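Local coordinates for protein oxidoreductase (Methanosarcina mazei, PDB 3KA7) that binds flavin-adenine dinucleotide and probably acts as an oxidoreductase of the flavin-containing amine oxidoreductase family, at residues P33-R38 against G211-G216; N59-P64 against I78-M83; G294-L299 against T314-E319. All blocks are in the same frame, centred on the assembly; numbering follows the deposited sequence.

Interaction 1 of 3, residues P33-R38 against G211-G216; sequences PITGGR and GKIHTG. With FAD (flavin-adenine dinucleotide), chain B.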
loop_
_atom_site.group_PDB
_atom_site.type_symbol
_atom_site.label_atom_id
_atom_site.label_comp_id
_atom_site.label_asym_id
_atom_site.label_seq_id
_atom_site.Cartn_x
_atom_site.Cartn_y
_atom_site.Cartn_z
ATOM N N PRO A 33 -17.936 -9.085 7.673
ATOM C CA PRO A 33 -19.261 -8.493 7.463
ATOM C C PRO A 33 -19.285 -7.385 6.422
ATOM O O PRO A 33 -20.357 -7.028 5.924
ATOM C CB PRO A 33 -19.619 -7.907 8.838
ATOM C CG PRO A 33 -18.730 -8.607 9.807
ATOM C CD PRO A 33 -17.469 -8.911 9.059
ATOM N N ILE A 34 -18.119 -6.837 6.093
ATOM C CA ILE A 34 -18.040 -5.772 5.107
ATOM C C ILE A 34 -16.948 -6.068 4.087
ATOM O O ILE A 34 -16.072 -6.902 4.315
ATOM C CB ILE A 34 -17.740 -4.410 5.745
ATOM C CG1 ILE A 34 -16.320 -4.398 6.316
ATOM C CG2 ILE A 34 -18.808 -4.057 6.799
ATOM C CD1 ILE A 34 -15.876 -3.018 6.785
ATOM N N THR A 35 -17.017 -5.368 2.966
ATOM C CA THR A 35 -16.052 -5.524 1.887
ATOM C C THR A 35 -14.938 -4.488 2.067
ATOM O O THR A 35 -15.075 -3.516 2.830
ATOM C CB THR A 35 -16.708 -5.233 0.533
ATOM O OG1 THR A 35 -17.284 -3.922 0.585
ATOM C CG2 THR A 35 -17.813 -6.270 0.216
ATOM N N GLY A 36 -13.834 -4.682 1.356
ATOM C CA GLY A 36 -12.817 -3.640 1.287
ATOM C C GLY A 36 -11.474 -4.090 1.831
ATOM O O GLY A 36 -10.443 -3.493 1.501
ATOM N N GLY A 37 -11.477 -5.136 2.654
ATOM C CA GLY A 37 -10.226 -5.631 3.223
ATOM C C GLY A 37 -9.478 -4.500 3.917
ATOM O O GLY A 37 -10.057 -3.768 4.723
ATOM N N ARG A 38 -8.193 -4.359 3.605
ATOM C CA ARG A 38 -7.363 -3.326 4.230
ATOM C C ARG A 38 -7.470 -1.962 3.541
ATOM O O ARG A 38 -6.618 -1.096 3.735
ATOM C CB ARG A 38 -5.907 -3.798 4.314
ATOM C CG ARG A 38 -5.716 -4.941 5.329
ATOM C CD ARG A 38 -4.319 -5.589 5.222
ATOM N NE ARG A 38 -4.258 -6.429 4.031
ATOM C CZ ARG A 38 -3.245 -6.450 3.180
ATOM N NH1 ARG A 38 -2.184 -5.670 3.378
ATOM N NH2 ARG A 38 -3.307 -7.226 2.110
ATOM N N GLY A 211 -22.953 -8.607 -11.264
ATOM C CA GLY A 211 -22.122 -9.369 -10.340
ATOM C C GLY A 211 -22.758 -9.399 -8.970
ATOM O O GLY A 211 -23.538 -8.507 -8.623
ATOM N N LYS A 212 -22.421 -10.416 -8.184
ATOM C CA LYS A 212 -22.962 -10.556 -6.836
ATOM C C LYS A 212 -21.846 -10.592 -5.802
ATOM O O LYS A 212 -20.818 -11.223 -6.034
ATOM C CB LYS A 212 -23.765 -11.850 -6.735
ATOM C CG LYS A 212 -24.941 -11.900 -7.682
ATOM C CD LYS A 212 -25.633 -13.247 -7.570
ATOM C CE LYS A 212 -27.093 -13.176 -7.976
ATOM N NZ LYS A 212 -27.758 -14.490 -7.715
ATOM N N ILE A 213 -22.057 -9.929 -4.666
ATOM C CA ILE A 213 -21.096 -9.972 -3.554
ATOM C C ILE A 213 -21.697 -10.538 -2.273
ATOM O O ILE A 213 -22.737 -10.078 -1.814
ATOM C CB ILE A 213 -20.575 -8.585 -3.230
ATOM C CG1 ILE A 213 -19.899 -7.973 -4.459
ATOM C CG2 ILE A 213 -19.625 -8.639 -2.025
ATOM C CD1 ILE A 213 -19.328 -6.588 -4.200
ATOM N N HIS A 214 -21.020 -11.523 -1.691
ATOM C CA HIS A 214 -21.518 -12.232 -0.521
ATOM C C HIS A 214 -20.592 -12.024 0.658
ATOM O O HIS A 214 -19.482 -12.551 0.656
ATOM C CB HIS A 214 -21.580 -13.738 -0.800
ATOM C CG HIS A 214 -22.368 -14.101 -2.018
ATOM N ND1 HIS A 214 -23.725 -13.874 -2.120
ATOM C CD2 HIS A 214 -21.996 -14.690 -3.178
ATOM C CE1 HIS A 214 -24.149 -14.288 -3.301
ATOM N NE2 HIS A 214 -23.120 -14.786 -3.961
ATOM N N THR A 215 -21.062 -11.310 1.678
ATOM C CA THR A 215 -20.281 -11.112 2.897
ATOM C C THR A 215 -20.608 -12.194 3.932
ATOM O O THR A 215 -21.608 -12.913 3.805
ATOM C CB THR A 215 -20.508 -9.713 3.493
ATOM O OG1 THR A 215 -21.903 -9.522 3.770
ATOM C CG2 THR A 215 -20.044 -8.634 2.521
ATOM N N GLY A 216 -19.755 -12.334 4.939
ATOM C CA GLY A 216 -19.976 -13.336 5.973
ATOM C C GLY A 216 -19.872 -14.742 5.421
ATOM O O GLY A 216 -20.483 -15.678 5.948
HETATM P PA FAD B . -6.913 -7.408 1.152
HETATM O O1A FAD B . -5.821 -8.267 1.731
HETATM O O2A FAD B . -7.087 -6.036 1.760
HETATM O O5B FAD B . -8.309 -8.195 1.250
HETATM C C5B FAD B . -8.316 -9.615 1.323
HETATM C C4B FAD B . -9.767 -9.967 1.669
HETATM O O4B FAD B . -9.967 -11.367 1.682
HETATM C C3B FAD B . -10.141 -9.438 3.056
HETATM O O3B FAD B . -11.298 -8.619 2.976
HETATM C C2B FAD B . -10.405 -10.706 3.870
HETATM O O2B FAD B . -11.409 -10.538 4.852
HETATM C C1B FAD B . -10.793 -11.711 2.792
HETATM N N9A FAD B . -10.520 -13.116 3.121
HETATM C C8A FAD B . -9.413 -13.677 3.724
HETATM N N7A FAD B . -9.589 -15.030 3.756
HETATM C C5A FAD B . -10.790 -15.309 3.180
HETATM C C6A FAD B . -11.481 -16.493 2.967
HETATM N N6A FAD B . -10.907 -17.660 3.245
HETATM N N1A FAD B . -12.711 -16.450 2.344
HETATM C C2A FAD B . -13.268 -15.252 1.944
HETATM N N3A FAD B . -12.585 -14.074 2.162
HETATM C C4A FAD B . -11.373 -14.121 2.775
HETATM N N1 FAD B . -1.929 1.488 0.185
HETATM C C2 FAD B . -2.000 2.660 -0.549
HETATM O O2 FAD B . -2.104 2.609 -1.782
HETATM N N3 FAD B . -1.928 3.878 0.109
HETATM C C4 FAD B . -1.783 3.933 1.485
HETATM O O4 FAD B . -1.719 5.012 2.075
HETATM C C4X FAD B . -1.705 2.760 2.221
HETATM N N5 FAD B . -1.541 2.809 3.598
HETATM C C5X FAD B . -1.480 1.627 4.318
HETATM C C6 FAD B . -1.332 1.659 5.704
HETATM C C7 FAD B . -1.291 0.476 6.433
HETATM C C7M FAD B . -1.126 0.542 7.931
HETATM C C8 FAD B . -1.393 -0.735 5.763
HETATM C C8M FAD B . -1.345 -2.036 6.512
HETATM C C9 FAD B . -1.530 -0.773 4.377
HETATM C C9A FAD B . -1.581 0.412 3.651
HETATM N N10 FAD B . -1.719 0.377 2.269
HETATM C C10 FAD B . -1.788 1.542 1.556
HETATM C "C1'" FAD B . -1.734 -0.914 1.520
HETATM C "C2'" FAD B . -3.186 -1.277 1.189
HETATM O "O2'" FAD B . -3.997 -1.094 2.347
HETATM C "C3'" FAD B . -3.241 -2.727 0.718
HETATM O "O3'" FAD B . -2.207 -2.948 -0.235
HETATM C "C4'" FAD B . -4.556 -3.161 0.078
HETATM O "O4'" FAD B . -5.676 -2.787 0.855
HETATM C "C5'" FAD B . -4.522 -4.683 -0.003
HETATM O "O5'" FAD B . -5.570 -5.081 -0.852
HETATM P P FAD B . -5.665 -6.584 -1.355
HETATM O O1P FAD B . -6.205 -6.590 -2.765
HETATM O O2P FAD B . -4.362 -7.335 -1.167
HETATM O O3P FAD B . -6.788 -7.297 -0.450
#

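Interaction 2 of 3, residues N59-P64 against I78-M83; sequences NGPGGP and IVRSEM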
loop_
_atom_site.group_PDB
_atom_site.type_symbol
_atom_site.label_atom_id
_atom_site.label_comp_id
_atom_site.label_asym_id
_atom_site.label_seq_id
_atom_site.Cartn_x
_atom_site.Cartn_y
_atom_site.Cartn_z
ATOM N N ASN A 59 -0.314 7.452 -6.588
ATOM C CA ASN A 59 -0.233 8.262 -7.805
ATOM C C ASN A 59 -1.500 9.078 -8.067
ATOM O O ASN A 59 -1.735 9.538 -9.194
ATOM C CB ASN A 59 0.105 7.399 -9.023
ATOM C CG ASN A 59 1.482 6.764 -8.944
ATOM O OD1 ASN A 59 1.603 5.544 -8.898
ATOM N ND2 ASN A 59 2.534 7.585 -8.975
ATOM N N GLY A 60 -2.319 9.237 -7.031
ATOM C CA GLY A 60 -3.467 10.149 -7.077
ATOM C C GLY A 60 -4.393 9.877 -8.244
ATOM O O GLY A 60 -4.705 8.721 -8.535
ATOM N N PRO A 61 -4.840 10.947 -8.926
ATOM C CA PRO A 61 -5.778 10.793 -10.029
ATOM C C PRO A 61 -5.134 10.320 -11.322
ATOM O O PRO A 61 -5.846 10.087 -12.294
ATOM C CB PRO A 61 -6.323 12.214 -10.220
ATOM C CG PRO A 61 -5.218 13.088 -9.797
ATOM C CD PRO A 61 -4.594 12.369 -8.608
ATOM N N GLY A 62 -3.810 10.180 -11.348
ATOM C CA GLY A 62 -3.122 9.857 -12.601
ATOM C C GLY A 62 -2.587 8.441 -12.764
ATOM O O GLY A 62 -2.063 8.093 -13.827
ATOM N N GLY A 63 -2.704 7.615 -11.730
ATOM C CA GLY A 63 -1.985 6.335 -11.728
ATOM C C GLY A 63 -2.819 5.148 -12.161
ATOM O O GLY A 63 -3.966 5.311 -12.557
ATOM N N PRO A 64 -2.241 3.937 -12.078
ATOM C CA PRO A 64 -2.916 2.719 -12.529
ATOM C C PRO A 64 -4.270 2.485 -11.865
ATOM O O PRO A 64 -5.181 1.992 -12.524
ATOM C CB PRO A 64 -1.944 1.612 -12.130
ATOM C CG PRO A 64 -0.596 2.275 -12.169
ATOM C CD PRO A 64 -0.855 3.675 -11.651
ATOM N N ILE A 78 -11.089 11.861 -7.170
ATOM C CA ILE A 78 -9.774 11.801 -6.533
ATOM C C ILE A 78 -9.089 13.142 -6.713
ATOM O O ILE A 78 -8.893 13.590 -7.845
ATOM C CB ILE A 78 -8.883 10.705 -7.141
ATOM C CG1 ILE A 78 -9.604 9.356 -7.128
ATOM C CG2 ILE A 78 -7.567 10.617 -6.371
ATOM C CD1 ILE A 78 -8.923 8.281 -7.958
ATOM N N VAL A 79 -8.743 13.786 -5.609
ATOM C CA VAL A 79 -8.077 15.084 -5.678
ATOM C C VAL A 79 -6.570 14.926 -5.595
ATOM O O VAL A 79 -6.056 14.146 -4.773
ATOM C CB VAL A 79 -8.545 16.033 -4.577
ATOM C CG1 VAL A 79 -8.080 17.448 -4.896
ATOM C CG2 VAL A 79 -10.081 15.987 -4.438
ATOM N N ARG A 80 -5.860 15.646 -6.461
ATOM C CA ARG A 80 -4.398 15.655 -6.431
ATOM C C ARG A 80 -3.890 16.396 -5.194
ATOM O O ARG A 80 -4.315 17.520 -4.907
ATOM C CB ARG A 80 -3.831 16.293 -7.708
ATOM C CG ARG A 80 -2.321 16.418 -7.738
ATOM C CD ARG A 80 -1.602 15.078 -7.769
ATOM N NE ARG A 80 -1.923 14.295 -8.964
ATOM C CZ ARG A 80 -1.449 14.537 -10.182
ATOM N NH1 ARG A 80 -0.626 15.555 -10.389
ATOM N NH2 ARG A 80 -1.792 13.752 -11.201
ATOM N N SER A 81 -2.981 15.761 -4.458
ATOM C CA SER A 81 -2.424 16.356 -3.247
ATOM C C SER A 81 -1.470 17.507 -3.574
ATOM O O SER A 81 -0.869 17.550 -4.647
ATOM C CB SER A 81 -1.628 15.316 -2.455
ATOM O OG SER A 81 -2.436 14.279 -1.931
ATOM N N GLU A 82 -1.322 18.413 -2.618
ATOM C CA GLU A 82 -0.249 19.377 -2.634
ATOM C C GLU A 82 1.069 18.637 -2.483
ATOM O O GLU A 82 1.083 17.497 -2.001
ATOM C CB GLU A 82 -0.453 20.380 -1.508
ATOM C CG GLU A 82 -1.708 21.218 -1.737
ATOM C CD GLU A 82 -1.787 21.779 -3.155
ATOM O OE1 GLU A 82 -0.917 22.603 -3.531
ATOM O OE2 GLU A 82 -2.723 21.400 -3.898
HETATM N N MSE A 83 2.160 19.259 -2.925
HETATM C CA MSE A 83 3.483 18.625 -2.869
HETATM C C MSE A 83 3.821 18.218 -1.439
HETATM O O MSE A 83 3.585 18.952 -0.469
HETATM C CB MSE A 83 4.593 19.538 -3.453
HETATM C CG MSE A 83 6.044 18.946 -3.449
HETATM SE SE MSE A 83 6.119 17.176 -4.268
HETATM C CE MSE A 83 5.634 17.669 -6.109
#

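Interaction 3 of 3, residues G294-L299 against T314-E319; sequences GHTGVL and TQADPE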
loop_
_atom_site.group_PDB
_atom_site.type_symbol
_atom_site.label_atom_id
_atom_site.label_comp_id
_atom_site.label_asym_id
_atom_site.label_seq_id
_atom_site.Cartn_x
_atom_site.Cartn_y
_atom_site.Cartn_z
ATOM N N GLY A 294 -1.170 20.495 7.710
ATOM C CA GLY A 294 -1.575 21.758 7.089
ATOM C C GLY A 294 -1.719 21.725 5.579
ATOM O O GLY A 294 -1.910 22.763 4.949
ATOM N N HIS A 295 -1.619 20.540 4.982
ATOM C CA HIS A 295 -1.815 20.407 3.543
ATOM C C HIS A 295 -2.275 18.998 3.194
ATOM O O HIS A 295 -2.347 18.126 4.068
ATOM C CB HIS A 295 -0.551 20.795 2.747
ATOM C CG HIS A 295 0.630 19.895 2.980
ATOM N ND1 HIS A 295 0.700 18.609 2.480
ATOM C CD2 HIS A 295 1.799 20.109 3.627
ATOM C CE1 HIS A 295 1.853 18.064 2.831
ATOM N NE2 HIS A 295 2.537 18.951 3.531
ATOM N N THR A 296 -2.562 18.770 1.915
ATOM C CA THR A 296 -3.159 17.500 1.482
ATOM C C THR A 296 -2.168 16.447 0.997
ATOM O O THR A 296 -2.574 15.446 0.397
ATOM C CB THR A 296 -4.138 17.737 0.351
ATOM O OG1 THR A 296 -3.450 18.442 -0.694
ATOM C CG2 THR A 296 -5.335 18.566 0.840
ATOM N N GLY A 297 -0.881 16.675 1.233
ATOM C CA GLY A 297 0.155 15.725 0.833
ATOM C C GLY A 297 0.683 14.976 2.049
ATOM O O GLY A 297 -0.029 14.806 3.046
ATOM N N VAL A 298 1.923 14.515 1.968
ATOM C CA VAL A 298 2.539 13.809 3.082
ATOM C C VAL A 298 3.583 14.713 3.730
ATOM O O VAL A 298 4.187 15.537 3.047
ATOM C CB VAL A 298 3.211 12.512 2.589
ATOM C CG1 VAL A 298 3.942 11.806 3.730
ATOM C CG2 VAL A 298 2.159 11.581 1.935
ATOM N N LEU A 299 3.751 14.592 5.045
ATOM C CA LEU A 299 4.871 15.192 5.754
ATOM C C LEU A 299 5.835 14.072 6.125
ATOM O O LEU A 299 5.559 13.286 7.027
ATOM C CB LEU A 299 4.400 15.892 7.036
ATOM C CG LEU A 299 5.465 16.527 7.944
ATOM C CD1 LEU A 299 6.056 17.751 7.242
ATOM C CD2 LEU A 299 4.871 16.916 9.314
ATOM N N THR A 314 -8.098 15.090 6.093
ATOM C CA THR A 314 -9.227 15.993 6.314
ATOM C C THR A 314 -8.941 17.362 5.684
ATOM O O THR A 314 -9.844 18.203 5.546
ATOM C CB THR A 314 -9.566 16.125 7.811
ATOM O OG1 THR A 314 -8.349 16.223 8.574
ATOM C CG2 THR A 314 -10.330 14.900 8.275
ATOM N N GLN A 315 -7.690 17.599 5.308
ATOM C CA GLN A 315 -7.368 18.779 4.500
ATOM C C GLN A 315 -8.089 18.715 3.152
ATOM O O GLN A 315 -8.421 19.750 2.558
ATOM C CB GLN A 315 -5.861 18.919 4.307
ATOM C CG GLN A 315 -5.128 19.241 5.607
ATOM C CD GLN A 315 -5.334 20.688 6.043
ATOM O OE1 GLN A 315 -5.760 21.525 5.246
ATOM N NE2 GLN A 315 -5.037 20.983 7.308
ATOM N N ALA A 316 -8.359 17.499 2.685
ATOM C CA ALA A 316 -9.009 17.281 1.403
ATOM C C ALA A 316 -10.499 16.964 1.587
ATOM O O ALA A 316 -11.341 17.445 0.825
ATOM C CB ALA A 316 -8.303 16.149 0.630
ATOM N N ASP A 317 -10.826 16.162 2.598
ATOM C CA ASP A 317 -12.225 15.792 2.849
ATOM C C ASP A 317 -12.548 15.945 4.322
ATOM O O ASP A 317 -12.289 15.049 5.128
ATOM C CB ASP A 317 -12.531 14.375 2.369
ATOM C CG ASP A 317 -14.016 14.037 2.460
ATOM O OD1 ASP A 317 -14.798 14.873 2.983
ATOM O OD2 ASP A 317 -14.408 12.942 2.004
ATOM N N PRO A 318 -13.094 17.107 4.687
ATOM C CA PRO A 318 -13.379 17.400 6.080
ATOM C C PRO A 318 -14.439 16.469 6.671
ATOM O O PRO A 318 -14.536 16.371 7.891
ATOM C CB PRO A 318 -13.888 18.852 6.048
ATOM C CG PRO A 318 -13.433 19.414 4.746
ATOM C CD PRO A 318 -13.316 18.261 3.796
ATOM N N GLU A 319 -15.212 15.786 5.832
ATOM C CA GLU A 319 -16.277 14.909 6.343
ATOM C C GLU A 319 -15.728 13.667 7.042
ATOM O O GLU A 319 -16.481 12.900 7.645
ATOM C CB GLU A 319 -17.248 14.480 5.230
ATOM C CG GLU A 319 -17.877 15.625 4.429
ATOM C CD GLU A 319 -18.773 16.521 5.260
ATOM O OE1 GLU A 319 -19.502 16.006 6.138
ATOM O OE2 GLU A 319 -18.756 17.751 5.027
#

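Interaction 1 of 3, residues P33-R38 against G211-G216
Thr-35 and Thr-215 meet through their methyl groups, without any hydrogen bond between the segments. The contact sits at the border of the Rossmann-type FAD-binding fold, where 212-214 is an outermost strand of the parallel five-stranded sheet and 33-38 is a loop that follows strand 25-29. Both threonines hold CG2 beside the backbone N and anti to the carbonyl carbon, and the two side chains cross at about a right angle with their CG2 atoms 4.0 Å apart. Thr-35 CG2 comes closer to Ile-213 CG2, at 3.7 Å, while Thr-35 OG1 is hydrogen-bonded to Glu-203 OE2 of helix 195-208. Thr-215 CB also lies 3.6 Å from Pro-33 O. Farther along the loop, Arg-38 grips the cofactor diphosphate. Its backbone N points almost straight at FAD O2A (2.7 Å), and its NH1 forms a salt bridge with Asp-399. An alanine here would probably leave FAD O1A without this residue's side-chain donors and Asp-399 without this salt bridge. FAD C5' covers one guanidinium face near the rim, and O1A lies in plane at the edge, 2.7 Å from Arg-38 NH2 (161° at the hydrogen).

Interaction 2 of 3, residues N59-P64 against I78-M83
The guanidinium of Arg-80 meets the loop 59-64 at its edge and not over a face: Pro-61 CD lies near its plane, 3.3 Å from Arg-80 NE, and Gly-62 N stands near the same plane, more loosely, 4.1 Å from Arg-80 NH2. The arginine reaches this place by a bent chain. CG is anti to the backbone N (chi1 177°), and bends at chi2 and chi3 then bring NE round to the proline ring, which the side chain crosses at about a right angle. Pro-61 CG rests 3.6 Å from Arg-80 NE, so the CG-CD side of the ring carries the contact. Next to the ring's attachment to the backbone, Ile-78 sends in CG2, the branch anti to its own N. Ile-78 CG2 touches the Gly-60 to Pro-61 peptide, 3.8 Å from both Gly-60 C and Pro-61 N, and lies 4.1 Å from Pro-61 CD. No hydrogen bond joins the segments. Within the loop, Gly-62 N donates to Asn-59 O at 3.1 Å, and a CB on Gly-60 would collide with Pro-61 CD. Asn-59 is also tied to Glu-410 through its backbone N. These features fit a type II' beta turn with Gly-60 and Pro-61 at its two central positions, leading to Gly-63 at the N-cap of helix 64-71 and packed on strand 78-80 of a two-stranded antiparallel sheet.

Interaction 3 of 3, residues G294-L299 against T314-E319
At the open end of the beta hairpin formed by strands 298-300 and 307-311, Thr-296 and Gln-315 pack where the chain enters the first strand and leaves the second. Thr-296 CG2 is the atom that touches, 3.5 Å from Gln-315 CB and 3.8 Å from Ala-316 CB. Thr-296 OG1 sits between the backbone N and the carbonyl carbon (chi1 55°) and accepts from Glu-82 N, a different part of the fold. Gln-315 packs against the backbone of 294-296: CG approaches His-295 O at 3.4 Å, and a bend at chi2 (-74°) sets CD against the Gly-294 to His-295 peptide. The amide end arrives near Gly-294, with Gln-315 NE2 standing 3.6 Å from Gly-294 CA. Glu-312 OE1 takes a hydrogen bond from that NE2 and another from Gly-294 N, so one carboxylate oxygen serves both sides of a contact that has no direct hydrogen bond across it. Each segment is also braced internally. Gly-297 N donates to His-295 ND1 in the ring plane (2.8 Å), and Asp-317 OD1 closes an Asx turn with Glu-319 N, which meets it from above the carboxylate plane. In the mixed seven-stranded sheet, strand 298-300 runs between 85-89, its parallel neighbour, and 307-311, with His-295 NE2 bonded to Thr-85 OG1 and Leu-299 paired with Val-310.

How the interactions relate
All three are surface contacts, and none has a hydrogen bond between its own two segments. Interaction 1 stands apart, its centre 26 Å from that of interaction 2 and 28 Å from that of interaction 3; it belongs to the parallel nucleotide-binding sheet, and its loop alone among these segments bonds to FAD. Interactions 2 and 3, centres 13 Å apart, touch directly: Ser-81 OG lies 2.6 Å from Thr-296 O, a probable hydrogen bond linking the exit of strand 78-80 to the approach to 298-300. The chemistry of the three differs: methyl packing in interaction 1, a proline against an arginine's edge in interaction 2, and a glutamine packed against backbone in interaction 3.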